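Local coordinates for sulfur oxidation protein soxB (Thermus thermophilus, PDB 2WDD) that probably hydrolyses the sulfur-sulfur bond of cysteine S-thiosulfonate in the Sox sulfur oxidation pathway, using a site with two manganese ions, at residues 122-127 and 205-210; 395-400 and 498-503; 368-373 and 410-415. One frame throughout, in Å; residues are numbered along the deposited sequence.

Contact 1. Residues 122-127 and 205-210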
loop_
_atom_site.group_PDB
_atom_site.type_symbol
_atom_site.label_atom_id
_atom_site.label_comp_id
_atom_site.label_asym_id
_atom_site.label_seq_id
_atom_site.Cartn_x
_atom_site.Cartn_y
_atom_site.Cartn_z
ATOM N N GLY A 122 7.399 30.767 11.556
ATOM C CA GLY A 122 8.754 30.998 11.095
ATOM C C GLY A 122 9.490 29.687 10.886
ATOM O O GLY A 122 10.716 29.655 10.794
ATOM N N GLY A 123 8.736 28.595 10.797
ATOM C CA GLY A 123 9.315 27.279 10.602
ATOM C C GLY A 123 9.506 26.927 9.139
ATOM O O GLY A 123 9.138 27.695 8.252
ATOM N N LYS A 124 10.089 25.759 8.894
ATOM C CA LYS A 124 10.358 25.279 7.539
ATOM C C LYS A 124 9.658 23.936 7.329
ATOM O O LYS A 124 9.922 22.984 8.058
ATOM C CB LYS A 124 11.862 25.088 7.356
ATOM C CG LYS A 124 12.245 24.239 6.160
ATOM C CD LYS A 124 12.418 25.091 4.919
ATOM C CE LYS A 124 13.233 24.369 3.862
ATOM N NZ LYS A 124 12.904 24.867 2.500
ATOM N N ALA A 125 8.788 23.857 6.324
ATOM C CA ALA A 125 8.061 22.619 6.055
ATOM C C ALA A 125 8.369 22.005 4.692
ATOM O O ALA A 125 8.530 22.712 3.694
ATOM C CB ALA A 125 6.575 22.840 6.206
ATOM N N LEU A 126 8.427 20.676 4.661
ATOM C CA LEU A 126 8.655 19.947 3.422
ATOM C C LEU A 126 7.529 18.945 3.272
ATOM O O LEU A 126 7.116 18.328 4.258
ATOM C CB LEU A 126 9.990 19.196 3.463
ATOM C CG LEU A 126 11.261 20.045 3.414
ATOM C CD1 LEU A 126 12.491 19.150 3.613
ATOM C CD2 LEU A 126 11.345 20.812 2.083
ATOM N N VAL A 127 7.011 18.830 2.049
ATOM C CA VAL A 127 5.944 17.891 1.729
ATOM C C VAL A 127 6.603 16.720 1.015
ATOM O O VAL A 127 7.183 16.880 -0.068
ATOM C CB VAL A 127 4.857 18.557 0.870
ATOM C CG1 VAL A 127 3.781 17.534 0.507
ATOM C CG2 VAL A 127 4.229 19.741 1.618
ATOM N N HIS A 205 18.414 20.370 2.291
ATOM C CA HIS A 205 17.564 21.533 2.480
ATOM C C HIS A 205 18.016 22.340 3.685
ATOM O O HIS A 205 18.351 21.780 4.722
ATOM C CB HIS A 205 16.130 21.084 2.734
ATOM C CG HIS A 205 15.472 20.481 1.534
ATOM N ND1 HIS A 205 14.740 21.226 0.634
ATOM C CD2 HIS A 205 15.420 19.200 1.095
ATOM C CE1 HIS A 205 14.289 20.433 -0.324
ATOM N NE2 HIS A 205 14.691 19.201 -0.069
ATOM N N ARG A 206 17.977 23.661 3.553
ATOM C CA ARG A 206 18.338 24.531 4.659
ATOM C C ARG A 206 17.172 24.582 5.634
ATOM O O ARG A 206 16.031 24.829 5.246
ATOM C CB ARG A 206 18.657 25.939 4.153
ATOM C CG ARG A 206 20.062 26.091 3.594
ATOM C CD ARG A 206 20.583 27.513 3.779
ATOM N NE ARG A 206 20.020 28.436 2.798
ATOM C CZ ARG A 206 20.178 29.756 2.833
ATOM N NH1 ARG A 206 19.627 30.516 1.896
ATOM N NH2 ARG A 206 20.888 30.318 3.802
ATOM N N VAL A 207 17.469 24.327 6.902
ATOM C CA VAL A 207 16.472 24.375 7.963
ATOM C C VAL A 207 17.059 25.300 9.014
ATOM O O VAL A 207 17.692 24.847 9.966
ATOM C CB VAL A 207 16.212 22.975 8.557
ATOM C CG1 VAL A 207 15.535 23.095 9.914
ATOM C CG2 VAL A 207 15.371 22.140 7.609
ATOM N N GLY A 208 16.924 26.604 8.795
ATOM C CA GLY A 208 17.519 27.573 9.692
ATOM C C GLY A 208 19.027 27.480 9.571
ATOM O O GLY A 208 19.583 27.620 8.481
ATOM N N PRO A 209 19.713 27.199 10.686
ATOM C CA PRO A 209 21.175 27.093 10.673
ATOM C C PRO A 209 21.686 25.680 10.402
ATOM O O PRO A 209 22.895 25.458 10.317
ATOM C CB PRO A 209 21.558 27.519 12.091
ATOM C CG PRO A 209 20.402 27.089 12.919
ATOM C CD PRO A 209 19.176 27.260 12.058
ATOM N N TYR A 210 20.768 24.725 10.282
ATOM C CA TYR A 210 21.150 23.339 10.019
ATOM C C TYR A 210 20.883 22.983 8.566
ATOM O O TYR A 210 20.253 23.740 7.837
ATOM C CB TYR A 210 20.346 22.373 10.895
ATOM C CG TYR A 210 20.240 22.782 12.342
ATOM C CD1 TYR A 210 21.179 22.354 13.268
ATOM C CD2 TYR A 210 19.187 23.569 12.787
ATOM C CE1 TYR A 210 21.084 22.713 14.599
ATOM C CE2 TYR A 210 19.089 23.946 14.115
ATOM C CZ TYR A 210 20.035 23.505 15.016
ATOM O OH TYR A 210 19.939 23.869 16.339
HETATM O O HOH W 1 14.316 23.886 0.558
#
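K124, H205 and L126 carry a contact between two different beta sheets of the two-sheet alpha/beta sandwich of the metallophosphatase-type domain: strand 124-129 is an inner strand of one sheet, strand 202-207 an outermost strand of the other. The short segments 124-127 and 205-207 run at 146° to each other with their axes 8.2 Å apart at closest approach, and side chains bridge the space between them. K124 leaves its strand with CG anti to the backbone N (chi1 164°) and then bends at chi2, and its methylenes pass beside the backbone of the facing strand. Its CE lies 3.2 Å from the carbonyl O of R206, while CG rests 4.0 Å from CG2 of V207. The amine ends short of the imidazole, NZ of K124 being 4.5 Å from ND1 of H205, and one water fills the interval: it accepts from NZ of K124 and is bonded to ND1 of H205, lying in the plane of the ring at its edge. Replacing K124 by an alanine would probably leave this water without its lysine donor and open a gap beside the R206 carbonyl, where the methylenes had lain. The other ring nitrogen, NE2, is hydrogen-bonded to NE2 of H159, so both nitrogens of H205 have partners, which should hold the rotation of the ring. L126, buried and likewise directed at the facing strand, supplies the apolar half of the contact. Its two methyls share the imidazole, CD1 meeting the CG-CD2 side and CD2 the ND1-CE1 side. CD2 of L126 makes a CH-pi contact over one face, 4.0 Å from the ring centroid of H205 and 22° off the ring normal, with ND1 its nearest ring atom at 3.7 Å.

Contact 2. Residues 395-400 and 498-503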
loop_
_atom_site.group_PDB
_atom_site.type_symbol
_atom_site.label_atom_id
_atom_site.label_comp_id
_atom_site.label_asym_id
_atom_site.label_seq_id
_atom_site.Cartn_x
_atom_site.Cartn_y
_atom_site.Cartn_z
ATOM N N GLU A 395 -16.468 -23.415 -15.076
ATOM C CA GLU A 395 -15.469 -24.473 -15.180
ATOM C C GLU A 395 -14.289 -24.265 -14.219
ATOM O O GLU A 395 -13.580 -25.215 -13.879
ATOM C CB GLU A 395 -14.955 -24.566 -16.619
ATOM C CG GLU A 395 -16.057 -24.485 -17.672
ATOM C CD GLU A 395 -16.168 -23.113 -18.328
ATOM O OE1 GLU A 395 -16.215 -23.063 -19.575
ATOM O OE2 GLU A 395 -16.263 -22.091 -17.612
ATOM N N VAL A 396 -14.091 -23.026 -13.772
ATOM C CA VAL A 396 -12.975 -22.710 -12.875
ATOM C C VAL A 396 -13.131 -23.335 -11.500
ATOM O O VAL A 396 -14.166 -23.155 -10.844
ATOM C CB VAL A 396 -12.760 -21.207 -12.764
ATOM C CG1 VAL A 396 -11.680 -20.894 -11.721
ATOM C CG2 VAL A 396 -12.399 -20.627 -14.115
ATOM N N GLU A 397 -12.071 -24.002 -11.042
ATOM C CA GLU A 397 -12.059 -24.667 -9.746
ATOM C C GLU A 397 -11.406 -23.856 -8.637
ATOM O O GLU A 397 -11.829 -23.930 -7.490
ATOM C CB GLU A 397 -11.414 -26.048 -9.850
ATOM C CG GLU A 397 -12.207 -26.968 -10.772
ATOM C CD GLU A 397 -11.408 -28.146 -11.277
ATOM O OE1 GLU A 397 -11.396 -29.174 -10.585
ATOM O OE2 GLU A 397 -10.873 -28.073 -12.404
ATOM N N VAL A 398 -10.374 -23.088 -8.983
ATOM C CA VAL A 398 -9.683 -22.258 -7.999
ATOM C C VAL A 398 -9.400 -20.889 -8.613
ATOM O O VAL A 398 -8.949 -20.795 -9.753
ATOM C CB VAL A 398 -8.385 -22.927 -7.506
ATOM C CG1 VAL A 398 -8.699 -24.105 -6.586
ATOM C CG2 VAL A 398 -7.513 -23.363 -8.682
ATOM N N VAL A 399 -9.651 -19.827 -7.853
ATOM C CA VAL A 399 -9.373 -18.472 -8.328
ATOM C C VAL A 399 -8.307 -17.864 -7.428
ATOM O O VAL A 399 -8.544 -17.706 -6.227
ATOM C CB VAL A 399 -10.628 -17.585 -8.301
ATOM C CG1 VAL A 399 -10.304 -16.182 -8.811
ATOM C CG2 VAL A 399 -11.793 -18.231 -9.089
ATOM N N PHE A 400 -7.157 -17.508 -8.009
ATOM C CA PHE A 400 -6.071 -16.892 -7.246
ATOM C C PHE A 400 -6.155 -15.378 -7.371
ATOM O O PHE A 400 -5.982 -14.832 -8.461
ATOM C CB PHE A 400 -4.702 -17.348 -7.786
ATOM C CG PHE A 400 -4.399 -18.794 -7.541
ATOM C CD1 PHE A 400 -3.535 -19.171 -6.523
ATOM C CD2 PHE A 400 -4.936 -19.781 -8.356
ATOM C CE1 PHE A 400 -3.217 -20.500 -6.307
ATOM C CE2 PHE A 400 -4.628 -21.121 -8.139
ATOM C CZ PHE A 400 -3.783 -21.482 -7.101
ATOM N N PRO A 498 -2.450 -34.297 -5.998
ATOM C CA PRO A 498 -1.243 -33.714 -6.607
ATOM C C PRO A 498 -1.096 -33.897 -8.115
ATOM O O PRO A 498 -0.433 -33.096 -8.779
ATOM C CB PRO A 498 -0.093 -34.433 -5.885
ATOM C CG PRO A 498 -0.715 -35.659 -5.275
ATOM C CD PRO A 498 -2.120 -35.260 -4.933
ATOM N N ASN A 499 -1.664 -34.971 -8.654
ATOM C CA ASN A 499 -1.516 -35.256 -10.077
ATOM C C ASN A 499 -2.685 -34.810 -10.936
ATOM O O ASN A 499 -2.640 -34.902 -12.162
ATOM C CB ASN A 499 -1.244 -36.749 -10.296
ATOM C CG ASN A 499 0.077 -37.183 -9.712
ATOM O OD1 ASN A 499 0.118 -37.913 -8.726
ATOM N ND2 ASN A 499 1.166 -36.691 -10.283
ATOM N N ARG A 500 -3.742 -34.340 -10.294
ATOM C CA ARG A 500 -4.916 -33.889 -11.014
ATOM C C ARG A 500 -4.699 -32.498 -11.585
ATOM O O ARG A 500 -4.042 -31.655 -10.965
ATOM C CB ARG A 500 -6.120 -33.870 -10.063
ATOM C CG ARG A 500 -7.432 -33.401 -10.681
ATOM C CD ARG A 500 -8.513 -33.314 -9.607
ATOM N NE ARG A 500 -9.864 -33.229 -10.155
ATOM C CZ ARG A 500 -10.309 -32.229 -10.909
ATOM N NH1 ARG A 500 -9.508 -31.225 -11.228
ATOM N NH2 ARG A 500 -11.559 -32.238 -11.353
ATOM N N ARG A 501 -5.241 -32.270 -12.775
ATOM C CA ARG A 501 -5.181 -30.967 -13.423
ATOM C C ARG A 501 -6.436 -30.217 -12.991
ATOM O O ARG A 501 -7.550 -30.730 -13.132
ATOM C CB ARG A 501 -5.194 -31.116 -14.950
ATOM C CG ARG A 501 -3.893 -31.612 -15.558
ATOM C CD ARG A 501 -3.755 -31.166 -17.013
ATOM N NE ARG A 501 -5.039 -31.116 -17.710
ATOM C CZ ARG A 501 -5.271 -30.398 -18.806
ATOM N NH1 ARG A 501 -4.305 -29.658 -19.335
ATOM N NH2 ARG A 501 -6.470 -30.417 -19.375
ATOM N N TYR A 502 -6.253 -29.031 -12.426
ATOM C CA TYR A 502 -7.369 -28.209 -11.978
ATOM C C TYR A 502 -7.404 -26.952 -12.828
ATOM O O TYR A 502 -6.350 -26.388 -13.153
ATOM C CB TYR A 502 -7.149 -27.782 -10.525
ATOM C CG TYR A 502 -7.218 -28.899 -9.511
ATOM C CD1 TYR A 502 -8.403 -29.181 -8.840
ATOM C CD2 TYR A 502 -6.087 -29.634 -9.180
ATOM C CE1 TYR A 502 -8.470 -30.191 -7.901
ATOM C CE2 TYR A 502 -6.142 -30.652 -8.235
ATOM C CZ TYR A 502 -7.338 -30.923 -7.600
ATOM O OH TYR A 502 -7.405 -31.911 -6.642
ATOM N N LEU A 503 -8.599 -26.486 -13.174
ATOM C CA LEU A 503 -8.693 -25.237 -13.927
ATOM C C LEU A 503 -8.609 -24.082 -12.938
ATOM O O LEU A 503 -9.404 -23.985 -11.993
ATOM C CB LEU A 503 -9.972 -25.142 -14.760
ATOM C CG LEU A 503 -10.056 -23.872 -15.615
ATOM C CD1 LEU A 503 -8.887 -23.761 -16.590
ATOM C CD2 LEU A 503 -11.381 -23.796 -16.360
#
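Where parallel strands 398-401 and 501-507 begin to pair in the C-terminal domain, the carbonyl of L503 takes two consecutive backbone N-H groups. E397 N reaches O of L503 at 2.8 Å and V398 N reaches the same O at 3.3 Å. The carboxylate of E397 also reaches strand 501-507. Its OE2 accepts the backbone N-H of L503 at 2.9 Å in an almost straight bond (174°), the donor standing above the carboxylate plane. The other oxygen, OE1, forms a salt bridge with NH1 of R500 at 2.9 Å; the two side chains meet tip to tip, their flat groups 73° apart. NH1 of R500 also lies 3.3 Å above one face of the Y502 ring, toward its rim, and OE1 of E397 approaches CD1 of that ring. Beyond the polar grip, L503 sends CD2 to CB of E395 at 3.7 Å and to CG2 of V396 at 4.0 Å, its CG being anti to the backbone N (chi1 -177°). V398 and F400 carry the pairing on through backbone bonds to A505, within the mixed beta sheet of the 5'-nucleotidase-type C-terminal domain.

Contact 3. Residues 368-373 and 410-415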
loop_
_atom_site.group_PDB
_atom_site.type_symbol
_atom_site.label_atom_id
_atom_site.label_comp_id
_atom_site.label_asym_id
_atom_site.label_seq_id
_atom_site.Cartn_x
_atom_site.Cartn_y
_atom_site.Cartn_z
ATOM N N GLU A 368 -24.425 -5.661 0.636
ATOM C CA GLU A 368 -25.180 -5.724 1.876
ATOM C C GLU A 368 -24.302 -5.742 3.123
ATOM O O GLU A 368 -24.743 -5.386 4.213
ATOM C CB GLU A 368 -26.145 -6.901 1.842
ATOM C CG GLU A 368 -27.188 -6.719 0.752
ATOM C CD GLU A 368 -28.298 -7.741 0.818
ATOM O OE1 GLU A 368 -28.231 -8.638 1.683
ATOM O OE2 GLU A 368 -29.233 -7.646 -0.005
ATOM N N THR A 369 -23.051 -6.147 2.951
ATOM C CA THR A 369 -22.139 -6.231 4.079
ATOM C C THR A 369 -20.775 -5.639 3.738
ATOM O O THR A 369 -20.514 -5.264 2.606
ATOM C CB THR A 369 -22.004 -7.675 4.581
ATOM O OG1 THR A 369 -21.424 -8.472 3.548
ATOM C CG2 THR A 369 -23.377 -8.256 4.940
ATOM N N LEU A 370 -19.914 -5.552 4.748
ATOM C CA LEU A 370 -18.589 -4.961 4.594
ATOM C C LEU A 370 -17.696 -5.725 3.634
ATOM O O LEU A 370 -17.456 -6.916 3.829
ATOM C CB LEU A 370 -17.891 -4.975 5.952
ATOM C CG LEU A 370 -16.557 -4.221 6.026
ATOM C CD1 LEU A 370 -16.791 -2.731 5.853
ATOM C CD2 LEU A 370 -15.867 -4.529 7.366
ATOM N N LEU A 371 -17.161 -5.023 2.641
ATOM C CA LEU A 371 -16.200 -5.614 1.708
ATOM C C LEU A 371 -14.845 -4.962 2.014
ATOM O O LEU A 371 -14.671 -3.753 1.843
ATOM C CB LEU A 371 -16.597 -5.333 0.251
ATOM C CG LEU A 371 -17.880 -6.031 -0.205
ATOM C CD1 LEU A 371 -18.267 -5.577 -1.618
ATOM C CD2 LEU A 371 -17.671 -7.566 -0.165
ATOM N N TYR A 372 -13.914 -5.759 2.531
ATOM C CA TYR A 372 -12.579 -5.253 2.856
ATOM C C TYR A 372 -11.561 -6.090 2.091
ATOM O O TYR A 372 -11.848 -7.221 1.688
ATOM C CB TYR A 372 -12.301 -5.304 4.370
ATOM C CG TYR A 372 -12.367 -6.692 4.975
ATOM C CD1 TYR A 372 -11.217 -7.463 5.119
ATOM C CD2 TYR A 372 -13.577 -7.238 5.396
ATOM C CE1 TYR A 372 -11.261 -8.717 5.715
ATOM C CE2 TYR A 372 -13.636 -8.493 5.964
ATOM C CZ TYR A 372 -12.480 -9.248 6.095
ATOM O OH TYR A 372 -12.526 -10.496 6.673
ATOM N N LYS A 373 -10.378 -5.521 1.899
ATOM C CA LYS A 373 -9.330 -6.152 1.114
ATOM C C LYS A 373 -8.105 -6.626 1.885
ATOM O O LYS A 373 -7.563 -7.694 1.605
ATOM C CB LYS A 373 -8.847 -5.159 0.043
ATOM C CG LYS A 373 -7.559 -5.582 -0.669
ATOM C CD LYS A 373 -7.868 -6.633 -1.733
ATOM C CE LYS A 373 -6.600 -7.207 -2.375
ATOM N NZ LYS A 373 -6.946 -7.923 -3.644
ATOM N N ILE A 410 -15.858 -1.172 1.194
ATOM C CA ILE A 410 -17.273 -0.868 0.922
ATOM C C ILE A 410 -18.095 -1.156 2.169
ATOM O O ILE A 410 -18.040 -2.251 2.720
ATOM C CB ILE A 410 -17.796 -1.718 -0.252
ATOM C CG1 ILE A 410 -16.837 -1.633 -1.436
ATOM C CG2 ILE A 410 -19.203 -1.277 -0.654
ATOM C CD1 ILE A 410 -16.657 -0.240 -1.923
ATOM N N LEU A 411 -18.870 -0.175 2.610
ATOM C CA LEU A 411 -19.670 -0.341 3.820
ATOM C C LEU A 411 -20.964 -1.079 3.525
ATOM O O LEU A 411 -21.442 -1.091 2.388
ATOM C CB LEU A 411 -20.015 1.025 4.412
ATOM C CG LEU A 411 -18.855 1.928 4.840
ATOM C CD1 LEU A 411 -19.424 3.209 5.492
ATOM C CD2 LEU A 411 -17.965 1.169 5.817
ATOM N N PRO A 412 -21.588 -1.639 4.566
ATOM C CA PRO A 412 -22.879 -2.296 4.339
ATOM C C PRO A 412 -23.871 -1.286 3.770
ATOM O O PRO A 412 -23.957 -0.148 4.244
ATOM C CB PRO A 412 -23.308 -2.707 5.751
ATOM C CG PRO A 412 -22.021 -2.844 6.511
ATOM C CD PRO A 412 -21.129 -1.778 5.962
ATOM N N GLY A 413 -24.608 -1.702 2.745
ATOM C CA GLY A 413 -25.595 -0.853 2.105
ATOM C C GLY A 413 -25.034 0.103 1.072
ATOM O O GLY A 413 -25.787 0.822 0.410
ATOM N N GLN A 414 -23.710 0.113 0.916
ATOM C CA GLN A 414 -23.059 1.008 -0.030
ATOM C C GLN A 414 -23.016 0.435 -1.445
ATOM O O GLN A 414 -22.842 -0.766 -1.632
ATOM C CB GLN A 414 -21.643 1.379 0.452
ATOM C CG GLN A 414 -20.925 2.351 -0.470
ATOM C CD GLN A 414 -19.550 2.783 0.034
ATOM O OE1 GLN A 414 -18.992 2.197 0.965
ATOM N NE2 GLN A 414 -18.992 3.804 -0.601
ATOM N N ALA A 415 -23.190 1.301 -2.436
ATOM C CA ALA A 415 -23.141 0.875 -3.824
ATOM C C ALA A 415 -21.694 0.745 -4.288
ATOM O O ALA A 415 -20.853 1.598 -3.978
ATOM C CB ALA A 415 -23.890 1.876 -4.713
#
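L371 and I410 pair through their backbones as a single antiparallel bridge between two loops, one following strand 365-367 and the other leading into strand 415-416. L371 N donates to O of I410 at 2.9 Å, and I410 N returns the bond to O of L371 at the same length, which makes this a hydrogen-bonded pair. The I410 carbonyl takes a further contact, a CA-H...O approach from CA of L370 at 3.3 Å. Within 410-415 the chain reverses in a type II beta turn from L411 to Q414, with G413 at positive phi; G413 and Q414 both bond to S367, a G1 beta bulge. The side chain of Q414 braces this turn from within: OE1 accepts L411 N at 2.9 Å, nearly straight at 173°.

Apolar contacts flank the bridge. CB of L371 sits 3.8 Å from CB of I410, and CD1 of L371 also approaches the I410 side chain; helix 418-425 lies against both residues through Y424. L370 puts CG anti to the backbone N (chi1 -172°), and its CD1 comes 3.4 Å from O of I410 and 4.1 Å from CD2 of L411. Helix 91-98 touches these two leucines, V92 meeting L370 and A95 meeting L411. The P412 ring packs against the backbone of 368-370, CB 3.4 Å from O of E368 and CG near N of L370.

Charge stays outside the pairing: the E368 carboxylate forms a salt bridge with R539. The cross-loop hydrogen bonds thus join main-chain atoms alone. Across the contact the side chains of L370, L371, I410, L411 and P412 add apolar packing, while the amide of Q414 serves the turn of its own loop; the N-H of each of the buried residues L371 and I410 is met by the carbonyl of the other.

How the contacts relate
Contact 1 lies on the opposite side of the chain's centre from contact 2, their centres 58 Å apart. It closes along the sequence before either of the others opens, and its nearest atoms stay about 26 Å from those of contact 3. Contacts 2 and 3 alternate along the chain, 368-373 and 395-400 preceding 410-415 and 498-503. Their centres are 29 Å apart, yet their nearest atoms come within about 8 Å without touching. All three lie away from the manganese site formed by D36, H38, D132, H163, H263, H286 and H288. Contact 1 is linked to it along the chain: strand 124-129 ends three residues before D132, which binds both manganese ions.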